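Local coordinates for protein catechol O-methyltransferase (PDB 6JCL) that catalyses the divalent-metal-dependent transfer of a methyl group from S-adenosyl-L-methionine to catechol-like compounds, working as a homodimer, at residues A32-A37 with A98-V103; A147-A152 with R186-M191; Q190-H195 with G213-L218. All coordinates share one frame; numbering follows the deposited sequence. Where two conformers were deposited one is given.

How the contacts relate
Contact 1 comes first along the chain and stands apart: its centre is about 29 Å from that of contact 2 and about 31 Å from that of contact 3, across the centre of the chain. It joins the N-terminal helix 25-36 to helix 95-107, on one face of the sheet, near the bound S-adenosyl-L-homocysteine. Contacts 2 and 3 follow, with centres about 7 Å apart, and share Gln190 and Met191 of helix 180-194. On the other face of the sheet, this helix meets helix 145-155 in contact 2 and strand 212-219, next to strand 160-165, in contact 3; Ile149 CD1 touches Met192 CG at 3.9 Å, uniting the two. Contacts 2 and 3 also border the second subunit.

Contact 1: residues A32-A37 with A98-V103; sequences AASDAA and AEVARV
Val100 turns both of its methyl groups on helix 25-36, and each finds a different partner. The Ala37 methyl points straight at Val100 CG2, which meets it obliquely, Ala37 CB to Val100 CG2 3.5 Å, the closest approach between the two segments. Val100 CG1 lies beside Ser34, 4.0 Å from Ser34 OG; it also lies 4.1 Å from Ser34 CA. With CG1 anti to the backbone N (chi1 170°) and CG2 anti to the carbonyl carbon, the two prongs of the valine lie against residues three apart, Ser34 and Ala37, on one side of the last turn, where the chain leaves helical geometry. Ala33 adds a looser contact, its carbonyl O being 4.2 Å from Val100 CG1. No hydrogen bond joins the segments. Ser34 OG instead bonds back to Ala30 O one turn earlier, which fixes the hydroxyl while it packs beside the valine methyl. In the class I methyltransferase fold, helix 95-107 follows strand 87-92, which ends at Glu92, a residue inferred to bind S-adenosyl-L-methionine; helix 25-36, N-terminal to the sheet and followed by helix 46-58, packs on helix 95-107 at the surface. The side chain of Ser34 is about 8 Å from the bound S-adenosyl-L-homocysteine, nearest atoms. Leu39 touches both Ser34 and Val100, and Asn104, from the next turn of helix 95-107, covers Ala33 and Ser34. Where helix 25-36 ends, Ala37 O accepts a hydrogen bond from Lys96 NZ, near the start of helix 95-107.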
ATOM      1  N   ALA A  32      -2.431   0.881  26.221  1.00 28.11           N
ATOM      2  CA  ALA A  32      -2.502   1.197  27.644  1.00 31.17           C
ATOM      3  C   ALA A  32      -1.160   0.975  28.338  1.00 31.43           C
ATOM      4  O   ALA A  32      -0.752   1.782  29.183  1.00 29.56           O
ATOM      5  CB  ALA A  32      -3.601   0.370  28.314  1.00 34.41           C
ATOM      6  N   ALA A  33      -0.458  -0.115  28.011  1.00 23.85           N
ATOM      7  CA  ALA A  33       0.847  -0.338  28.620  1.00 23.75           C
ATOM      8  C   ALA A  33       1.858   0.702  28.147  1.00 23.37           C
ATOM      9  O   ALA A  33       2.730   1.132  28.920  1.00 24.28           O
ATOM     10  CB  ALA A  33       1.346  -1.750  28.310  1.00 31.15           C
ATOM     11  N   SER A  34       1.771   1.096  26.875  1.00 22.36           N
ATOM     12  CA  SER A  34       2.659   2.135  26.364  1.00 22.66           C
ATOM     13  C   SER A  34       2.400   3.460  27.074  1.00 26.15           C
ATOM     14  O   SER A  34       3.344   4.144  27.492  1.00 24.05           O
ATOM     15  CB  SER A  34       2.477   2.283  24.854  1.00 23.21           C
ATOM     16  OG  SER A  34       2.836   1.087  24.173  1.00 20.95           O
ATOM     17  N   ASP A  35       1.121   3.817  27.250  1.00 27.50           N
ATOM     18  CA  ASP A  35       0.785   5.048  27.963  1.00 27.68           C
ATOM     19  C   ASP A  35       1.291   5.002  29.391  1.00 34.39           C
ATOM     20  O   ASP A  35       1.859   5.983  29.886  1.00 32.31           O
ATOM     21  CB  ASP A  35      -0.727   5.274  27.973  1.00 35.55           C
ATOM     22  CG  ASP A  35      -1.255   5.771  26.651  1.00 39.29           C
ATOM     23  OD1 ASP A  35      -0.444   6.122  25.768  1.00 40.38           O
ATOM     24  OD2 ASP A  35      -2.495   5.810  26.494  1.00 45.55           O
ATOM     25  N   ALA A  36       1.106   3.862  30.064  1.00 31.18           N
ATOM     26  CA  ALA A  36       1.529   3.740  31.451  1.00 30.66           C
ATOM     27  C   ALA A  36       3.025   3.951  31.602  1.00 34.76           C
ATOM     28  O   ALA A  36       3.474   4.468  32.635  1.00 32.43           O
ATOM     29  CB  ALA A  36       1.120   2.374  32.012  1.00 35.28           C
ATOM     30  N   ALA A  37       3.812   3.547  30.606  1.00 33.14           N
ATOM     31  CA  ALA A  37       5.250   3.774  30.614  1.00 30.06           C
ATOM     32  C   ALA A  37       5.639   5.119  29.992  1.00 24.31           C
ATOM     33  O   ALA A  37       6.831   5.401  29.851  1.00 27.48           O
ATOM     34  CB  ALA A  37       5.970   2.628  29.897  1.00 31.90           C
ATOM     35  N   ALA A  98      12.053  -1.201  24.635  1.00 22.36           N
ATOM     36  CA  ALA A  98      12.155  -2.636  24.370  1.00 26.03           C
ATOM     37  C   ALA A  98      11.412  -3.454  25.420  1.00 29.53           C
ATOM     38  O   ALA A  98      10.740  -4.437  25.086  1.00 25.32           O
ATOM     39  CB  ALA A  98      13.619  -3.066  24.320  1.00 22.80           C
ATOM     40  N   GLU A  99      11.514  -3.064  26.694  1.00 27.09           N
ATOM     41  CA  GLU A  99      10.853  -3.834  27.749  1.00 29.81           C
ATOM     42  C   GLU A  99       9.337  -3.779  27.619  1.00 28.49           C
ATOM     43  O   GLU A  99       8.655  -4.808  27.760  1.00 29.29           O
ATOM     44  CB  GLU A  99      11.297  -3.331  29.123  1.00 35.69           C
ATOM     45  CG  GLU A  99      11.575  -4.439  30.129  1.00 56.26           C
ATOM     46  CD  GLU A  99      12.376  -5.604  29.538  1.00 71.04           C
ATOM     47  OE1 GLU A  99      12.080  -6.762  29.897  1.00 77.54           O
ATOM     48  OE2 GLU A  99      13.305  -5.373  28.731  1.00 75.66           O
ATOM     49  N   VAL A 100       8.799  -2.592  27.345  1.00 23.65           N
ATOM     50  CA  VAL A 100       7.366  -2.442  27.102  1.00 23.03           C
ATOM     51  C   VAL A 100       6.939  -3.256  25.890  1.00 22.32           C
ATOM     52  O   VAL A 100       5.907  -3.940  25.919  1.00 22.49           O
ATOM     53  CB  VAL A 100       7.015  -0.951  26.941  1.00 23.54           C
ATOM     54  CG1 VAL A 100       5.567  -0.778  26.439  1.00 26.28           C
ATOM     55  CG2 VAL A 100       7.230  -0.220  28.250  1.00 28.93           C
ATOM     56  N   ALA A 101       7.721  -3.191  24.802  1.00 23.29           N
ATOM     57  CA  ALA A 101       7.377  -3.920  23.583  1.00 23.04           C
ATOM     58  C   ALA A 101       7.337  -5.425  23.820  1.00 21.82           C
ATOM     59  O   ALA A 101       6.465  -6.123  23.284  1.00 22.10           O
ATOM     60  CB  ALA A 101       8.364  -3.586  22.460  1.00 21.86           C
ATOM     61  N   ARG A 102       8.281  -5.956  24.602  1.00 23.31           N
ATOM     62  CA  ARG A 102       8.278  -7.388  24.860  1.00 25.11           C
ATOM     63  C   ARG A 102       7.017  -7.804  25.604  1.00 25.21           C
ATOM     64  O   ARG A 102       6.403  -8.831  25.283  1.00 24.80           O
ATOM     65  CB  ARG A 102       9.537  -7.767  25.635  1.00 26.22           C
ATOM     66  CG  ARG A 102      10.781  -7.768  24.742  1.00 26.43           C
ATOM     67  CD  ARG A 102      12.027  -8.089  25.544  1.00 33.35           C
ATOM     68  NE  ARG A 102      13.217  -8.122  24.698  1.00 34.66           N
ATOM     69  CZ  ARG A 102      14.403  -7.656  25.074  1.00 37.88           C
ATOM     70  NH1 ARG A 102      14.549  -7.117  26.277  1.00 41.23           N
ATOM     71  NH2 ARG A 102      15.441  -7.731  24.252  1.00 37.82           N
ATOM     72  N   VAL A 103       6.600  -7.008  26.591  1.00 25.36           N
ATOM     73  CA  VAL A 103       5.338  -7.297  27.275  1.00 26.93           C
ATOM     74  C   VAL A 103       4.171  -7.248  26.290  1.00 24.99           C
ATOM     75  O   VAL A 103       3.274  -8.107  26.321  1.00 25.97           O
ATOM     76  CB  VAL A 103       5.131  -6.318  28.450  1.00 34.23           C
ATOM     77  CG1 VAL A 103       3.725  -6.467  29.025  1.00 38.69           C
ATOM     78  CG2 VAL A 103       6.178  -6.548  29.532  1.00 35.52           C
TER

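Contact 2: residues A147-A152 with R186-M191; sequences AYIQWA and RRTLQM
Thr188 OG1 is gripped twice, by Ala184 O one turn earlier in its own helix and by Asn145 ND2 at the start of helix 145-155, while the methyl of the same residue faces Ile149. That methyl, Thr188 CG2, is anti to the backbone N and meets Ile149 CD1 at 3.8 Å, so one threonine offers its hydroxyl to a polar pair and its carbon branch to the apolar seam. The rest of the seam belongs to Met191. Its CG leaves anti to the backbone N (chi1 176°), and a sharp bend at chi2 (-95°) carries the thioether across to helix 145-155. Met191 and Ile149 lie alongside, pointing opposite ways, with Met191 CE 3.8 Å from Ile149 CG2 and Met191 SD 4.1 Å from the same methyl. Met191 CE also lies 3.7 Å from Gln150 CG, the aliphatic part of that side chain, at the solvent-facing border. The axes of the two segments approach to 11.2 Å and are inclined at 33°, both running the same general way, a pair bridged by long side chains rather than by close backbones. Helix 145-155 is the crossover between strands 133-138 and 160-165 of the Rossmann-like sheet, and helix 180-194 follows the latter strand. Ile149 therefore has a second duty, packing down on Ile138 and Val164. The preceding residue, Tyr148, on another side of the helix, touches the bound S-adenosyl-L-homocysteine, its OH hydrogen-bonded to Asp141 OD1. Leu189 points away from helix 145-155 and packs on Leu16 of the second subunit, and Gln190 reaches Phe15 of that subunit.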
ATOM      1  N   ALA A 147      21.114   5.217   5.619  1.00 20.28           N
ATOM      2  CA  ALA A 147      21.951   4.099   6.066  1.00 20.56           C
ATOM      3  C   ALA A 147      21.132   2.822   6.266  1.00 20.15           C
ATOM      4  O   ALA A 147      21.578   1.723   5.885  1.00 21.87           O
ATOM      5  CB  ALA A 147      22.657   4.461   7.368  1.00 20.94           C
ATOM      6  N   TYR A 148      19.939   2.943   6.868  1.00 19.25           N
ATOM      7  CA  TYR A 148      19.121   1.755   7.108  1.00 18.95           C
ATOM      8  C   TYR A 148      18.638   1.147   5.797  1.00 21.13           C
ATOM      9  O   TYR A 148      18.520  -0.081   5.682  1.00 19.22           O
ATOM     10  CB  TYR A 148      17.926   2.087   8.014  1.00 18.11           C
ATOM     11  CG  TYR A 148      18.339   2.568   9.380  1.00 20.48           C
ATOM     12  CD1 TYR A 148      19.549   2.173   9.943  1.00 21.71           C
ATOM     13  CD2 TYR A 148      17.513   3.415  10.109  1.00 17.69           C
ATOM     14  CE1 TYR A 148      19.937   2.625  11.194  1.00 20.63           C
ATOM     15  CE2 TYR A 148      17.888   3.875  11.352  1.00 17.97           C
ATOM     16  CZ  TYR A 148      19.089   3.467  11.898  1.00 18.81           C
ATOM     17  OH  TYR A 148      19.462   3.937  13.135  1.00 19.84           O
ATOM     18  N   ILE A 149      18.351   1.987   4.800  1.00 18.68           N
ATOM     19  CA  ILE A 149      17.944   1.468   3.494  1.00 18.80           C
ATOM     20  C   ILE A 149      19.103   0.717   2.843  1.00 19.88           C
ATOM     21  O   ILE A 149      18.917  -0.368   2.275  1.00 20.25           O
ATOM     22  CB  ILE A 149      17.421   2.606   2.595  1.00 19.71           C
ATOM     23  CG1 ILE A 149      16.092   3.135   3.123  1.00 19.25           C
ATOM     24  CG2 ILE A 149      17.270   2.118   1.132  1.00 21.07           C
ATOM     25  CD1 ILE A 149      15.779   4.543   2.605  1.00 22.82           C
ATOM     26  N   GLN A 150      20.323   1.258   2.947  1.00 20.52           N
ATOM     27  CA  GLN A 150      21.490   0.546   2.425  1.00 21.70           C
ATOM     28  C   GLN A 150      21.668  -0.805   3.117  1.00 24.81           C
ATOM     29  O   GLN A 150      21.945  -1.815   2.456  1.00 22.89           O
ATOM     30  CB  GLN A 150      22.736   1.422   2.571  1.00 25.77           C
ATOM     31  CG  GLN A 150      22.749   2.580   1.567  1.00 30.83           C
ATOM     32  CD  GLN A 150      23.789   3.650   1.873  1.00 44.46           C
ATOM     33  OE1 GLN A 150      24.176   3.858   3.026  1.00 43.51           O
ATOM     34  NE2 GLN A 150      24.248   4.335   0.833  1.00 52.24           N
ATOM     35  N   TRP A 151      21.483  -0.854   4.442  1.00 24.09           N
ATOM     36  CA  TRP A 151      21.549  -2.133   5.149  1.00 22.12           C
ATOM     37  C   TRP A 151      20.416  -3.051   4.711  1.00 21.78           C
ATOM     38  O   TRP A 151      20.619  -4.263   4.567  1.00 22.64           O
ATOM     39  CB  TRP A 151      21.492  -1.915   6.669  1.00 21.78           C
ATOM     40  CG  TRP A 151      22.856  -1.793   7.286  1.00 22.71           C
ATOM     41  CD1 TRP A 151      23.419  -0.669   7.823  1.00 23.57           C
ATOM     42  CD2 TRP A 151      23.839  -2.825   7.392  1.00 26.19           C
ATOM     43  NE1 TRP A 151      24.691  -0.942   8.260  1.00 30.63           N
ATOM     44  CE2 TRP A 151      24.974  -2.260   8.011  1.00 33.33           C
ATOM     45  CE3 TRP A 151      23.868  -4.175   7.036  1.00 29.52           C
ATOM     46  CZ2 TRP A 151      26.123  -2.998   8.282  1.00 35.51           C
ATOM     47  CZ3 TRP A 151      25.015  -4.906   7.297  1.00 32.73           C
ATOM     48  CH2 TRP A 151      26.127  -4.314   7.916  1.00 38.68           C
ATOM     49  N   ALA A 152      19.217  -2.492   4.513  1.00 21.04           N
ATOM     50  CA  ALA A 152      18.075  -3.306   4.086  1.00 20.48           C
ATOM     51  C   ALA A 152      18.364  -3.999   2.764  1.00 24.63           C
ATOM     52  O   ALA A 152      18.081  -5.188   2.598  1.00 24.06           O
ATOM     53  CB  ALA A 152      16.816  -2.437   3.985  1.00 19.37           C
ATOM     54  N   ARG A 186      13.070  14.250   2.731  0.50 16.94           N
ATOM     55  CA  ARG A 186      13.350  14.659   1.360  0.50 17.48           C
ATOM     56  C   ARG A 186      14.598  13.967   0.827  0.50 20.13           C
ATOM     57  O   ARG A 186      14.611  13.487  -0.314  0.50 18.46           O
ATOM     58  CB  ARG A 186      13.499  16.182   1.283  0.50 18.24           C
ATOM     59  CG  ARG A 186      13.835  16.700  -0.110  0.50 18.85           C
ATOM     60  CD  ARG A 186      14.094  18.212  -0.078  0.50 19.96           C
ATOM     61  NE  ARG A 186      14.474  18.761  -1.375  0.50 20.49           N
ATOM     62  CZ  ARG A 186      13.607  19.221  -2.271  0.50 20.67           C
ATOM     63  NH1 ARG A 186      14.038  19.718  -3.423  0.50 28.49           N
ATOM     64  NH2 ARG A 186      12.305  19.174  -2.020  0.50 20.04           N
ATOM     65  N   ARG A 187      15.656  13.904   1.641  1.00 19.21           N
ATOM     66  CA  ARG A 187      16.882  13.238   1.212  1.00 19.72           C
ATOM     67  C   ARG A 187      16.648  11.746   1.033  1.00 18.51           C
ATOM     68  O   ARG A 187      17.214  11.133   0.124  1.00 19.40           O
ATOM     69  CB  ARG A 187      17.997  13.469   2.240  1.00 27.12           C
ATOM     70  CG  ARG A 187      19.296  12.736   1.894  1.00 38.62           C
ATOM     71  CD  ARG A 187      20.239  12.575   3.080  1.00 54.05           C
ATOM     72  NE  ARG A 187      21.393  11.742   2.728  1.00 57.69           N
ATOM     73  CZ  ARG A 187      22.124  11.055   3.601  1.00 58.84           C
ATOM     74  NH1 ARG A 187      21.834  11.093   4.893  1.00 58.55           N
ATOM     75  NH2 ARG A 187      23.149  10.325   3.181  1.00 64.60           N
ATOM     76  N   THR A 188      15.822  11.153   1.901  1.00 17.59           N
ATOM     77  CA  THR A 188      15.497   9.734   1.767  1.00 17.25           C
ATOM     78  C   THR A 188      14.838   9.456   0.425  1.00 18.30           C
ATOM     79  O   THR A 188      15.195   8.497  -0.275  1.00 18.13           O
ATOM     80  CB  THR A 188      14.563   9.323   2.905  1.00 16.51           C
ATOM     81  OG1 THR A 188      15.247   9.445   4.155  1.00 17.46           O
ATOM     82  CG2 THR A 188      14.044   7.867   2.735  1.00 18.50           C
ATOM     83  N   LEU A 189      13.847  10.273   0.063  1.00 17.03           N
ATOM     84  CA  LEU A 189      13.136  10.072  -1.194  1.00 17.12           C
ATOM     85  C   LEU A 189      14.069  10.260  -2.390  1.00 21.45           C
ATOM     86  O   LEU A 189      14.008   9.505  -3.379  1.00 18.86           O
ATOM     87  CB  LEU A 189      11.946  11.031  -1.270  1.00 16.82           C
ATOM     88  CG  LEU A 189      10.814  10.762  -0.266  1.00 16.26           C
ATOM     89  CD1 LEU A 189       9.868  11.971  -0.237  1.00 17.33           C
ATOM     90  CD2 LEU A 189      10.066   9.503  -0.647  1.00 18.11           C
ATOM     91  N   GLN A 190      14.942  11.261  -2.324  1.00 19.06           N
ATOM     92  CA  GLN A 190      15.878  11.467  -3.425  1.00 19.54           C
ATOM     93  C   GLN A 190      16.844  10.295  -3.550  1.00 19.96           C
ATOM     94  O   GLN A 190      17.142   9.840  -4.665  1.00 20.97           O
ATOM     95  CB  GLN A 190      16.617  12.785  -3.219  1.00 22.15           C
ATOM     96  CG  GLN A 190      15.672  13.971  -3.426  1.00 22.25           C
ATOM     97  CD  GLN A 190      16.349  15.309  -3.188  1.00 30.71           C
ATOM     98  OE1 GLN A 190      17.107  15.474  -2.238  1.00 31.41           O
ATOM     99  NE2 GLN A 190      16.076  16.271  -4.068  1.00 34.44           N
ATOM    100  N   MET A 191      17.289   9.748  -2.415  1.00 21.02           N
ATOM    101  CA  MET A 191      18.194   8.610  -2.462  1.00 25.10           C
ATOM    102  C   MET A 191      17.503   7.390  -3.057  1.00 21.15           C
ATOM    103  O   MET A 191      18.086   6.686  -3.895  1.00 22.48           O
ATOM    104  CB  MET A 191      18.721   8.301  -1.057  1.00 19.87           C
ATOM    105  CG  MET A 191      19.601   7.050  -0.983  1.00 23.78           C
ATOM    106  SD  MET A 191      18.631   5.595  -0.510  1.00 28.70           S
ATOM    107  CE  MET A 191      19.961   4.511   0.017  1.00 34.60           C
TER

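Contact 3: residues Q190-H195 with G213-L218; sequences QMMGEH and GFALAL
The last turn of helix 180-194 passes over strand 212-219, with the CA atoms of Met192 and Ala217 8.0 Å apart and His195 already out of helical geometry. One side chain, Met192, spans the gap. It is extended through chi2 and then folds at chi3 (79°), which lays the terminal methyl across two alanines of the strand. Met192 CE sits 3.6 Å from Ala217 CB and 3.9 Å from Ala215 CB, while Met192 SD approaches Ala215 CB at 3.8 Å. Alternation along the strand puts these two methyls on the helix-covered face of the sheet, and Leu216 between them points to the other face, where it packs on Leu54 of the second subunit. This is the reversed last strand, inserted between 160-165 and 198-206, that marks the class I methyltransferase sheet (order 3-2-1-4-5-7-6). Its backbone pairs Ala215 with Val164, Ala217 with Ile162 and Leu216 with Thr201. Met192 also touches Val164, one residue before the metal ligand Asp165, whose side chain is about 8 Å from that of Ala215. All three contacting residues are buried and no hydrogen bond crosses between the segments, so the contact here is apolar packing, without directional bonds, of a thioether on two alanine methyls.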
ATOM      1  N   GLN A 190      14.942  11.261  -2.324  1.00 19.06           N
ATOM      2  CA  GLN A 190      15.878  11.467  -3.425  1.00 19.54           C
ATOM      3  C   GLN A 190      16.844  10.295  -3.550  1.00 19.96           C
ATOM      4  O   GLN A 190      17.142   9.840  -4.665  1.00 20.97           O
ATOM      5  CB  GLN A 190      16.617  12.785  -3.219  1.00 22.15           C
ATOM      6  CG  GLN A 190      15.672  13.971  -3.426  1.00 22.25           C
ATOM      7  CD  GLN A 190      16.349  15.309  -3.188  1.00 30.71           C
ATOM      8  OE1 GLN A 190      17.107  15.474  -2.238  1.00 31.41           O
ATOM      9  NE2 GLN A 190      16.076  16.271  -4.068  1.00 34.44           N
ATOM     10  N   MET A 191      17.289   9.748  -2.415  1.00 21.02           N
ATOM     11  CA  MET A 191      18.194   8.610  -2.462  1.00 25.10           C
ATOM     12  C   MET A 191      17.503   7.390  -3.057  1.00 21.15           C
ATOM     13  O   MET A 191      18.086   6.686  -3.895  1.00 22.48           O
ATOM     14  CB  MET A 191      18.721   8.301  -1.057  1.00 19.87           C
ATOM     15  CG  MET A 191      19.601   7.050  -0.983  1.00 23.78           C
ATOM     16  SD  MET A 191      18.631   5.595  -0.510  1.00 28.70           S
ATOM     17  CE  MET A 191      19.961   4.511   0.017  1.00 34.60           C
ATOM     18  N   MET A 192      16.240   7.153  -2.681  1.00 19.50           N
ATOM     19  CA  MET A 192      15.535   5.979  -3.190  1.00 19.27           C
ATOM     20  C   MET A 192      15.290   6.102  -4.687  1.00 21.12           C
ATOM     21  O   MET A 192      15.411   5.115  -5.425  1.00 22.90           O
ATOM     22  CB  MET A 192      14.210   5.771  -2.434  1.00 18.90           C
ATOM     23  CG  MET A 192      14.402   5.447  -0.954  1.00 18.05           C
ATOM     24  SD  MET A 192      12.866   5.303  -0.023  1.00 19.81           S
ATOM     25  CE  MET A 192      12.371   3.663  -0.522  1.00 23.14           C
ATOM     26  N   GLY A 193      14.977   7.309  -5.162  1.00 21.21           N
ATOM     27  CA  GLY A 193      14.748   7.487  -6.581  1.00 23.51           C
ATOM     28  C   GLY A 193      16.007   7.251  -7.388  1.00 24.01           C
ATOM     29  O   GLY A 193      15.953   6.740  -8.511  1.00 28.25           O
ATOM     30  N   GLU A 194      17.159   7.629  -6.832  1.00 23.72           N
ATOM     31  CA  GLU A 194      18.417   7.519  -7.553  1.00 25.93           C
ATOM     32  C   GLU A 194      19.056   6.142  -7.445  1.00 29.14           C
ATOM     33  O   GLU A 194      19.923   5.812  -8.262  1.00 26.26           O
ATOM     34  CB  GLU A 194      19.393   8.577  -7.041  1.00 29.51           C
ATOM     35  CG  GLU A 194      19.091   9.975  -7.543  1.00 42.24           C
ATOM     36  CD  GLU A 194      20.019  11.025  -6.946  1.00 59.61           C
ATOM     37  OE1 GLU A 194      20.632  10.753  -5.890  1.00 62.81           O
ATOM     38  OE2 GLU A 194      20.143  12.119  -7.541  1.00 66.15           O
ATOM     39  N   HIS A 195      18.658   5.338  -6.474  1.00 23.98           N
ATOM     40  CA  HIS A 195      19.350   4.077  -6.227  1.00 25.58           C
ATOM     41  C   HIS A 195      19.035   3.086  -7.336  1.00 23.89           C
ATOM     42  O   HIS A 195      17.860   2.749  -7.536  1.00 28.50           O
ATOM     43  CB  HIS A 195      18.953   3.492  -4.874  1.00 24.24           C
ATOM     44  CG  HIS A 195      19.937   2.496  -4.350  1.00 29.05           C
ATOM     45  ND1 HIS A 195      20.251   1.335  -5.027  1.00 30.92           N
ATOM     46  CD2 HIS A 195      20.715   2.507  -3.241  1.00 34.11           C
ATOM     47  CE1 HIS A 195      21.165   0.666  -4.347  1.00 33.66           C
ATOM     48  NE2 HIS A 195      21.465   1.358  -3.260  1.00 32.41           N
ATOM     49  N   GLY A 213       2.910  10.219   4.976  1.00 13.62           N
ATOM     50  CA  GLY A 213       2.958   9.298   3.858  1.00 13.59           C
ATOM     51  C   GLY A 213       4.096   8.329   4.032  1.00 13.52           C
ATOM     52  O   GLY A 213       4.870   8.408   4.992  1.00 14.63           O
ATOM     53  N   PHE A 214       4.180   7.401   3.079  1.00 13.60           N
ATOM     54  CA  PHE A 214       5.177   6.347   3.185  1.00 13.66           C
ATOM     55  C   PHE A 214       5.791   6.092   1.820  1.00 16.70           C
ATOM     56  O   PHE A 214       5.163   6.326   0.783  1.00 16.75           O
ATOM     57  CB  PHE A 214       4.555   5.050   3.745  1.00 15.49           C
ATOM     58  CG  PHE A 214       3.504   4.440   2.853  1.00 13.74           C
ATOM     59  CD1 PHE A 214       2.182   4.901   2.869  1.00 18.13           C
ATOM     60  CD2 PHE A 214       3.829   3.409   1.993  1.00 15.86           C
ATOM     61  CE1 PHE A 214       1.219   4.330   2.052  1.00 21.56           C
ATOM     62  CE2 PHE A 214       2.865   2.833   1.174  1.00 18.55           C
ATOM     63  CZ  PHE A 214       1.552   3.281   1.206  1.00 22.94           C
ATOM     64  N   ALA A 215       7.036   5.621   1.836  1.00 14.95           N
ATOM     65  CA  ALA A 215       7.704   5.145   0.636  1.00 14.71           C
ATOM     66  C   ALA A 215       7.637   3.625   0.636  1.00 18.39           C
ATOM     67  O   ALA A 215       7.772   2.983   1.686  1.00 16.84           O
ATOM     68  CB  ALA A 215       9.164   5.614   0.587  1.00 15.04           C
ATOM     69  N   LEU A 216       7.417   3.055  -0.544  1.00 15.98           N
ATOM     70  CA  LEU A 216       7.433   1.602  -0.711  1.00 16.01           C
ATOM     71  C   LEU A 216       8.340   1.287  -1.878  1.00 18.45           C
ATOM     72  O   LEU A 216       8.196   1.878  -2.946  1.00 17.20           O
ATOM     73  CB  LEU A 216       6.017   1.053  -0.943  1.00 16.18           C
ATOM     74  CG  LEU A 216       5.901  -0.499  -0.963  1.00 19.83           C
ATOM     75  CD1 LEU A 216       4.569  -1.000  -0.405  1.00 24.70           C
ATOM     76  CD2 LEU A 216       6.088  -1.001  -2.373  1.00 24.39           C
ATOM     77  N   ALA A 217       9.286   0.369  -1.682  1.00 17.01           N
ATOM     78  CA  ALA A 217      10.225   0.034  -2.740  1.00 17.86           C
ATOM     79  C   ALA A 217      10.399  -1.474  -2.841  1.00 20.27           C
ATOM     80  O   ALA A 217      10.243  -2.199  -1.854  1.00 19.16           O
ATOM     81  CB  ALA A 217      11.582   0.696  -2.495  1.00 19.18           C
ATOM     82  N   LEU A 218      10.723  -1.939  -4.048  1.00 19.25           N
ATOM     83  CA  LEU A 218      11.136  -3.319  -4.254  1.00 23.38           C
ATOM     84  C   LEU A 218      12.641  -3.357  -4.412  1.00 24.86           C
ATOM     85  O   LEU A 218      13.220  -2.495  -5.080  1.00 21.46           O
ATOM     86  CB  LEU A 218      10.477  -3.914  -5.492  1.00 25.05           C
ATOM     87  CG  LEU A 218       8.965  -4.110  -5.405  1.00 27.56           C
ATOM     88  CD1 LEU A 218       8.488  -4.898  -6.621  1.00 27.73           C
ATOM     89  CD2 LEU A 218       8.545  -4.827  -4.124  1.00 25.41           C
TER